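Local coordinates for designed helical repeat protein (Synthetic construct, PDB 5CWQ), which is a de novo designed helical repeat protein, made to explore folds built from repeated helices, and has no assigned natural function, at residues A151-L162 / L209-A220. Residues are numbered along the deposited sequence; the frame is centred on the assembly and turned at random. Where two conformers were deposited one is given.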
ATOM      1  N   ALA A 151     -13.252   3.850   3.862  1.00 28.11           N
ATOM      2  CA  ALA A 151     -12.863   2.738   3.003  1.00 28.54           C
ATOM      3  C   ALA A 151     -11.471   2.958   2.415  1.00 28.03           C
ATOM      4  O   ALA A 151     -10.693   2.014   2.280  1.00 27.77           O
ATOM      5  CB  ALA A 151     -13.889   2.542   1.895  1.00 28.68           C
ATOM      6  N   LEU A 152     -11.155   4.202   2.071  1.00 27.70           N
ATOM      7  CA  LEU A 152      -9.841   4.522   1.521  1.00 26.95           C
ATOM      8  C   LEU A 152      -8.757   4.310   2.567  1.00 26.23           C
ATOM      9  O   LEU A 152      -7.701   3.746   2.275  1.00 27.01           O
ATOM     10  CB  LEU A 152      -9.802   5.962   1.005  1.00 27.12           C
ATOM     11  CG  LEU A 152     -10.628   6.217  -0.255  1.00 26.53           C
ATOM     12  CD1 LEU A 152     -10.737   7.710  -0.536  1.00 26.48           C
ATOM     13  CD2 LEU A 152     -10.034   5.485  -1.454  1.00 25.47           C
ATOM     14  N   ALA A 153      -9.026   4.758   3.789  1.00 25.14           N
ATOM     15  CA  ALA A 153      -8.098   4.564   4.892  1.00 24.98           C
ATOM     16  C   ALA A 153      -7.860   3.077   5.147  1.00 24.67           C
ATOM     17  O   ALA A 153      -6.747   2.672   5.459  1.00 25.09           O
ATOM     18  CB  ALA A 153      -8.619   5.249   6.158  1.00 26.06           C
ATOM     19  N   LEU A 154      -8.901   2.263   4.997  1.00 25.22           N
ATOM     20  CA  LEU A 154      -8.773   0.826   5.240  1.00 24.97           C
ATOM     21  C   LEU A 154      -7.881   0.165   4.190  1.00 23.15           C
ATOM     22  O   LEU A 154      -7.167  -0.795   4.484  1.00 22.89           O
ATOM     23  CB  LEU A 154     -10.149   0.154   5.258  1.00 25.57           C
ATOM     24  CG  LEU A 154     -11.037   0.474   6.464  1.00 27.11           C
ATOM     25  CD1 LEU A 154     -12.410  -0.151   6.289  1.00 28.23           C
ATOM     26  CD2 LEU A 154     -10.408   0.005   7.771  1.00 27.28           C
ATOM     27  N   ILE A 155      -7.926   0.680   2.965  1.00 22.62           N
ATOM     28  CA  ILE A 155      -7.053   0.201   1.902  1.00 22.12           C
ATOM     29  C   ILE A 155      -5.604   0.514   2.259  1.00 22.99           C
ATOM     30  O   ILE A 155      -4.725  -0.340   2.134  1.00 22.59           O
ATOM     31  CB  ILE A 155      -7.417   0.835   0.537  1.00 21.79           C
ATOM     32  CG1 ILE A 155      -8.804   0.371   0.090  1.00 23.34           C
ATOM     33  CG2 ILE A 155      -6.388   0.473  -0.535  1.00 20.58           C
ATOM     34  CD1 ILE A 155      -9.377   1.157  -1.082  1.00 24.29           C
ATOM     35  N   ALA A 156      -5.361   1.740   2.714  1.00 24.64           N
ATOM     36  CA  ALA A 156      -4.021   2.148   3.112  1.00 25.17           C
ATOM     37  C   ALA A 156      -3.519   1.263   4.250  1.00 24.75           C
ATOM     38  O   ALA A 156      -2.358   0.857   4.269  1.00 24.89           O
ATOM     39  CB  ALA A 156      -4.010   3.620   3.526  1.00 25.97           C
ATOM     40  N   ILE A 157      -4.409   0.959   5.190  1.00 24.96           N
ATOM     41  CA  ILE A 157      -4.080   0.083   6.309  1.00 26.64           C
ATOM     42  C   ILE A 157      -3.717  -1.315   5.822  1.00 27.55           C
ATOM     43  O   ILE A 157      -2.703  -1.875   6.235  1.00 28.04           O
ATOM     44  CB  ILE A 157      -5.254   0.003   7.311  1.00 27.19           C
ATOM     45  CG1 ILE A 157      -5.379   1.329   8.063  1.00 28.45           C
ATOM     46  CG2 ILE A 157      -5.057  -1.137   8.314  1.00 27.36           C
ATOM     47  CD1 ILE A 157      -6.660   1.479   8.859  1.00 29.47           C
ATOM     48  N   ALA A 158      -4.547  -1.875   4.946  1.00 27.87           N
ATOM     49  CA  ALA A 158      -4.329  -3.228   4.442  1.00 28.33           C
ATOM     50  C   ALA A 158      -3.007  -3.330   3.681  1.00 26.85           C
ATOM     51  O   ALA A 158      -2.276  -4.312   3.823  1.00 26.13           O
ATOM     52  CB  ALA A 158      -5.495  -3.657   3.550  1.00 28.69           C
ATOM     53  N   LEU A 159      -2.697  -2.316   2.880  1.00 26.20           N
ATOM     54  CA  LEU A 159      -1.428  -2.288   2.156  1.00 26.09           C
ATOM     55  C   LEU A 159      -0.258  -2.270   3.136  1.00 25.48           C
ATOM     56  O   LEU A 159       0.749  -2.953   2.931  1.00 26.94           O
ATOM     57  CB  LEU A 159      -1.356  -1.072   1.232  1.00 27.20           C
ATOM     58  CG  LEU A 159      -2.254  -1.110  -0.004  1.00 28.25           C
ATOM     59  CD1 LEU A 159      -2.305   0.264  -0.651  1.00 28.29           C
ATOM     60  CD2 LEU A 159      -1.769  -2.159  -1.000  1.00 28.43           C
ATOM     61  N   ALA A 160      -0.400  -1.491   4.203  1.00 23.60           N
ATOM     62  CA  ALA A 160       0.637  -1.391   5.223  1.00 23.39           C
ATOM     63  C   ALA A 160       0.847  -2.734   5.918  1.00 24.74           C
ATOM     64  O   ALA A 160       1.980  -3.143   6.169  1.00 24.74           O
ATOM     65  CB  ALA A 160       0.277  -0.316   6.239  1.00 23.89           C
ATOM     66  N   VAL A 161      -0.249  -3.420   6.224  1.00 26.22           N
ATOM     67  CA  VAL A 161      -0.176  -4.722   6.876  1.00 27.46           C
ATOM     68  C   VAL A 161       0.420  -5.748   5.914  1.00 28.79           C
ATOM     69  O   VAL A 161       1.115  -6.672   6.333  1.00 29.67           O
ATOM     70  CB  VAL A 161      -1.565  -5.183   7.363  1.00 25.84           C
ATOM     71  CG1 VAL A 161      -1.521  -6.617   7.875  1.00 25.32           C
ATOM     72  CG2 VAL A 161      -2.060  -4.256   8.459  1.00 25.99           C
ATOM     73  N   LEU A 162       0.148  -5.573   4.624  1.00 28.66           N
ATOM     74  CA  LEU A 162       0.749  -6.412   3.595  1.00 28.66           C
ATOM     75  C   LEU A 162       2.263  -6.249   3.610  1.00 26.93           C
ATOM     76  O   LEU A 162       3.007  -7.221   3.490  1.00 26.00           O
ATOM     77  CB  LEU A 162       0.201  -6.052   2.212  1.00 30.96           C
ATOM     78  CG  LEU A 162      -0.589  -7.126   1.464  1.00 34.47           C
ATOM     79  CD1 LEU A 162      -1.064  -6.584   0.125  1.00 36.75           C
ATOM     80  CD2 LEU A 162       0.237  -8.385   1.258  1.00 34.89           C
ATOM     81  N   LEU A 209     -14.422  -0.141  -2.848  1.00 25.97           N
ATOM     82  CA  LEU A 209     -13.243   0.257  -2.085  1.00 26.52           C
ATOM     83  C   LEU A 209     -13.038  -0.644  -0.869  1.00 25.85           C
ATOM     84  O   LEU A 209     -11.909  -1.016  -0.545  1.00 26.92           O
ATOM     85  CB  LEU A 209     -13.361   1.719  -1.645  1.00 27.17           C
ATOM     86  CG  LEU A 209     -13.383   2.757  -2.772  1.00 28.30           C
ATOM     87  CD1 LEU A 209     -13.684   4.141  -2.222  1.00 27.86           C
ATOM     88  CD2 LEU A 209     -12.068   2.766  -3.542  1.00 29.03           C
ATOM     89  N   ALA A 210     -14.132  -0.992  -0.199  1.00 24.55           N
ATOM     90  CA  ALA A 210     -14.070  -1.876   0.956  1.00 24.37           C
ATOM     91  C   ALA A 210     -13.590  -3.269   0.548  1.00 26.02           C
ATOM     92  O   ALA A 210     -12.908  -3.954   1.316  1.00 26.23           O
ATOM     93  CB  ALA A 210     -15.432  -1.958   1.630  1.00 24.34           C
ATOM     94  N   GLU A 211     -13.942  -3.682  -0.665  1.00 26.81           N
ATOM     95  CA  GLU A 211     -13.549  -4.995  -1.167  1.00 26.65           C
ATOM     96  C   GLU A 211     -12.053  -5.060  -1.447  1.00 26.98           C
ATOM     97  O   GLU A 211     -11.428  -6.099  -1.244  1.00 27.19           O
ATOM     98  CB  GLU A 211     -14.354  -5.343  -2.423  1.00 27.46           C
ATOM     99  CG  GLU A 211     -15.771  -5.794  -2.090  1.00 27.84           C
ATOM    100  CD  GLU A 211     -16.680  -5.892  -3.294  1.00 29.29           C
ATOM    101  OE1 GLU A 211     -16.331  -5.356  -4.367  1.00 30.56           O
ATOM    102  OE2 GLU A 211     -17.758  -6.508  -3.156  1.00 28.91           O
ATOM    103  N   GLU A 212     -11.477  -3.951  -1.904  1.00 27.82           N
ATOM    104  CA  GLU A 212     -10.029  -3.867  -2.061  1.00 28.04           C
ATOM    105  C   GLU A 212      -9.344  -4.144  -0.729  1.00 25.11           C
ATOM    106  O   GLU A 212      -8.490  -5.024  -0.630  1.00 23.97           O
ATOM    107  CB  GLU A 212      -9.606  -2.491  -2.580  1.00 30.26           C
ATOM    108  CG  GLU A 212     -10.001  -2.202  -4.014  1.00 32.75           C
ATOM    109  CD  GLU A 212      -9.425  -0.890  -4.518  1.00 33.71           C
ATOM    110  OE1 GLU A 212      -8.270  -0.570  -4.166  1.00 33.82           O
ATOM    111  OE2 GLU A 212     -10.127  -0.176  -5.264  1.00 34.01           O
ATOM    112  N   ALA A 213      -9.734  -3.387   0.292  1.00 24.83           N
ATOM    113  CA  ALA A 213      -9.153  -3.525   1.623  1.00 24.93           C
ATOM    114  C   ALA A 213      -9.320  -4.945   2.160  1.00 25.67           C
ATOM    115  O   ALA A 213      -8.392  -5.506   2.745  1.00 25.87           O
ATOM    116  CB  ALA A 213      -9.785  -2.517   2.580  1.00 24.32           C
ATOM    117  N   GLU A 214     -10.500  -5.525   1.956  1.00 26.34           N
ATOM    118  CA  GLU A 214     -10.784  -6.864   2.468  1.00 26.53           C
ATOM    119  C   GLU A 214      -9.866  -7.909   1.838  1.00 26.08           C
ATOM    120  O   GLU A 214      -9.289  -8.740   2.538  1.00 26.66           O
ATOM    121  CB  GLU A 214     -12.247  -7.244   2.219  1.00 27.76           C
ATOM    122  CG  GLU A 214     -12.642  -8.574   2.863  1.00 29.85           C
ATOM    123  CD  GLU A 214     -14.082  -8.974   2.579  1.00 33.15           C
ATOM    124  OE1 GLU A 214     -14.752  -8.290   1.777  1.00 34.44           O
ATOM    125  OE2 GLU A 214     -14.542  -9.979   3.161  1.00 34.24           O
ATOM    126  N   GLN A 215      -9.729  -7.862   0.516  1.00 25.06           N
ATOM    127  CA  GLN A 215      -8.937  -8.854  -0.202  1.00 24.55           C
ATOM    128  C   GLN A 215      -7.441  -8.646   0.005  1.00 25.27           C
ATOM    129  O   GLN A 215      -6.669  -9.605  -0.004  1.00 27.13           O
ATOM    130  CB  GLN A 215      -9.270  -8.820  -1.697  1.00 24.59           C
ATOM    131  CG  GLN A 215     -10.690  -9.248  -2.021  1.00 25.98           C
ATOM    132  CD  GLN A 215     -11.020 -10.630  -1.485  1.00 28.17           C
ATOM    133  OE1 GLN A 215     -10.172 -11.524  -1.468  1.00 27.08           O
ATOM    134  NE2 GLN A 215     -12.256 -10.806  -1.035  1.00 30.91           N
ATOM    135  N   LEU A 216      -7.030  -7.395   0.176  1.00 24.38           N
ATOM    136  CA  LEU A 216      -5.647  -7.097   0.518  1.00 24.25           C
ATOM    137  C   LEU A 216      -5.320  -7.686   1.886  1.00 24.21           C
ATOM    138  O   LEU A 216      -4.244  -8.255   2.096  1.00 23.87           O
ATOM    139  CB  LEU A 216      -5.399  -5.589   0.514  1.00 24.07           C
ATOM    140  CG  LEU A 216      -5.394  -4.933  -0.869  1.00 25.83           C
ATOM    141  CD1 LEU A 216      -5.604  -3.429  -0.747  1.00 26.00           C
ATOM    142  CD2 LEU A 216      -4.099  -5.241  -1.616  1.00 27.02           C
ATOM    143  N   ALA A 217      -6.260  -7.549   2.814  1.00 24.92           N
ATOM    144  CA  ALA A 217      -6.090  -8.072   4.163  1.00 25.63           C
ATOM    145  C   ALA A 217      -6.021  -9.598   4.154  1.00 29.28           C
ATOM    146  O   ALA A 217      -5.238 -10.194   4.895  1.00 28.76           O
ATOM    147  CB  ALA A 217      -7.218  -7.596   5.053  1.00 24.62           C
ATOM    148  N   ARG A 218      -6.842 -10.223   3.312  0.52 31.87           N
ATOM    149  CA  ARG A 218      -6.855 -11.679   3.194  0.52 33.42           C
ATOM    150  C   ARG A 218      -5.530 -12.196   2.646  0.52 32.37           C
ATOM    151  O   ARG A 218      -5.034 -13.233   3.087  0.52 32.05           O
ATOM    152  CB  ARG A 218      -8.008 -12.143   2.297  0.52 36.17           C
ATOM    153  CG  ARG A 218      -9.379 -12.035   2.948  0.52 38.79           C
ATOM    154  CD  ARG A 218     -10.496 -12.551   2.044  0.52 41.87           C
ATOM    155  NE  ARG A 218     -10.498 -14.013   1.940  0.52 43.50           N
ATOM    156  CZ  ARG A 218     -10.154 -14.711   0.856  0.52 44.17           C
ATOM    157  NH1 ARG A 218      -9.772 -14.108  -0.264  0.52 43.28           N
ATOM    158  NH2 ARG A 218     -10.201 -16.036   0.895  0.52 45.49           N
ATOM    159  N   GLU A 219      -4.957 -11.475   1.685  1.00 31.87           N
ATOM    160  CA  GLU A 219      -3.669 -11.865   1.117  1.00 31.99           C
ATOM    161  C   GLU A 219      -2.575 -11.759   2.175  1.00 29.01           C
ATOM    162  O   GLU A 219      -1.686 -12.607   2.248  1.00 29.04           O
ATOM    163  CB  GLU A 219      -3.304 -11.004  -0.096  1.00 35.43           C
ATOM    164  CG  GLU A 219      -1.900 -11.314  -0.635  1.00 39.44           C
ATOM    165  CD  GLU A 219      -1.588 -10.647  -1.962  1.00 43.57           C
ATOM    166  OE1 GLU A 219      -2.516 -10.415  -2.761  1.00 46.00           O
ATOM    167  OE2 GLU A 219      -0.397 -10.363  -2.212  1.00 44.38           O
ATOM    168  N   ALA A 220      -2.641 -10.710   2.987  1.00 27.14           N
ATOM    169  CA  ALA A 220      -1.671 -10.507   4.055  1.00 26.56           C
ATOM    170  C   ALA A 220      -1.703 -11.675   5.033  1.00 28.08           C
ATOM    171  O   ALA A 220      -0.660 -12.171   5.459  1.00 27.17           O
ATOM    172  CB  ALA A 220      -1.946  -9.200   4.779  1.00 24.74           C
TER
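Ile155 and Leu216 are the two knobs of this helix pair, each set into a four-residue hole on the other helix. Ile155 sits among Leu209, Glu212, Ala213 and Leu216. Its CG1 is anti to the carbonyl carbon (chi1 -66°), and the extended ethyl arm brings CD1 to 3.4 Å from Leu209 O. CD1 also meets the acid end of Glu212, 3.7 Å from OE1; that oxygen is hydrogen-bonded to a glycerol. The other branch, CG2, touches Leu216 CD1 at 4.0 Å. Leu216 in turn sits among Ile155, Ala158, Leu159 and Leu162. Its CB lies 3.6 Å from Ala158 CB, and both of its methyls touch CD2 of Leu159. The segments, on helices 147-171 and 204-230 of the helical repeat array, run nearly parallel, at 17° with axes 8.1 Å apart. Small residues are consistent with this close spacing: Ala151, Ala158, Ala213 and Ala220 all point toward the partner helix. Ala213 CB rests 3.7 Å from Leu154 C. No hydrogen bond joins the segments. Leu162 has an unusual first torsion (chi1 -117°), which places its fork between Leu216 and Ala220, one helical turn apart. Its CD1 meets Leu216 CD2 at 3.7 Å, while CD2 faces Ala220 CA and the side chain of Glu219. With an alanine here, CG and both methyls would be gone, which would probably leave a gap beside Leu216 CD2 and Ala220. At the other end, Leu152 CD2 contacts both methyls of Leu209, and Leu152 also packs on Ala94 and Ile98 of helix 90-114.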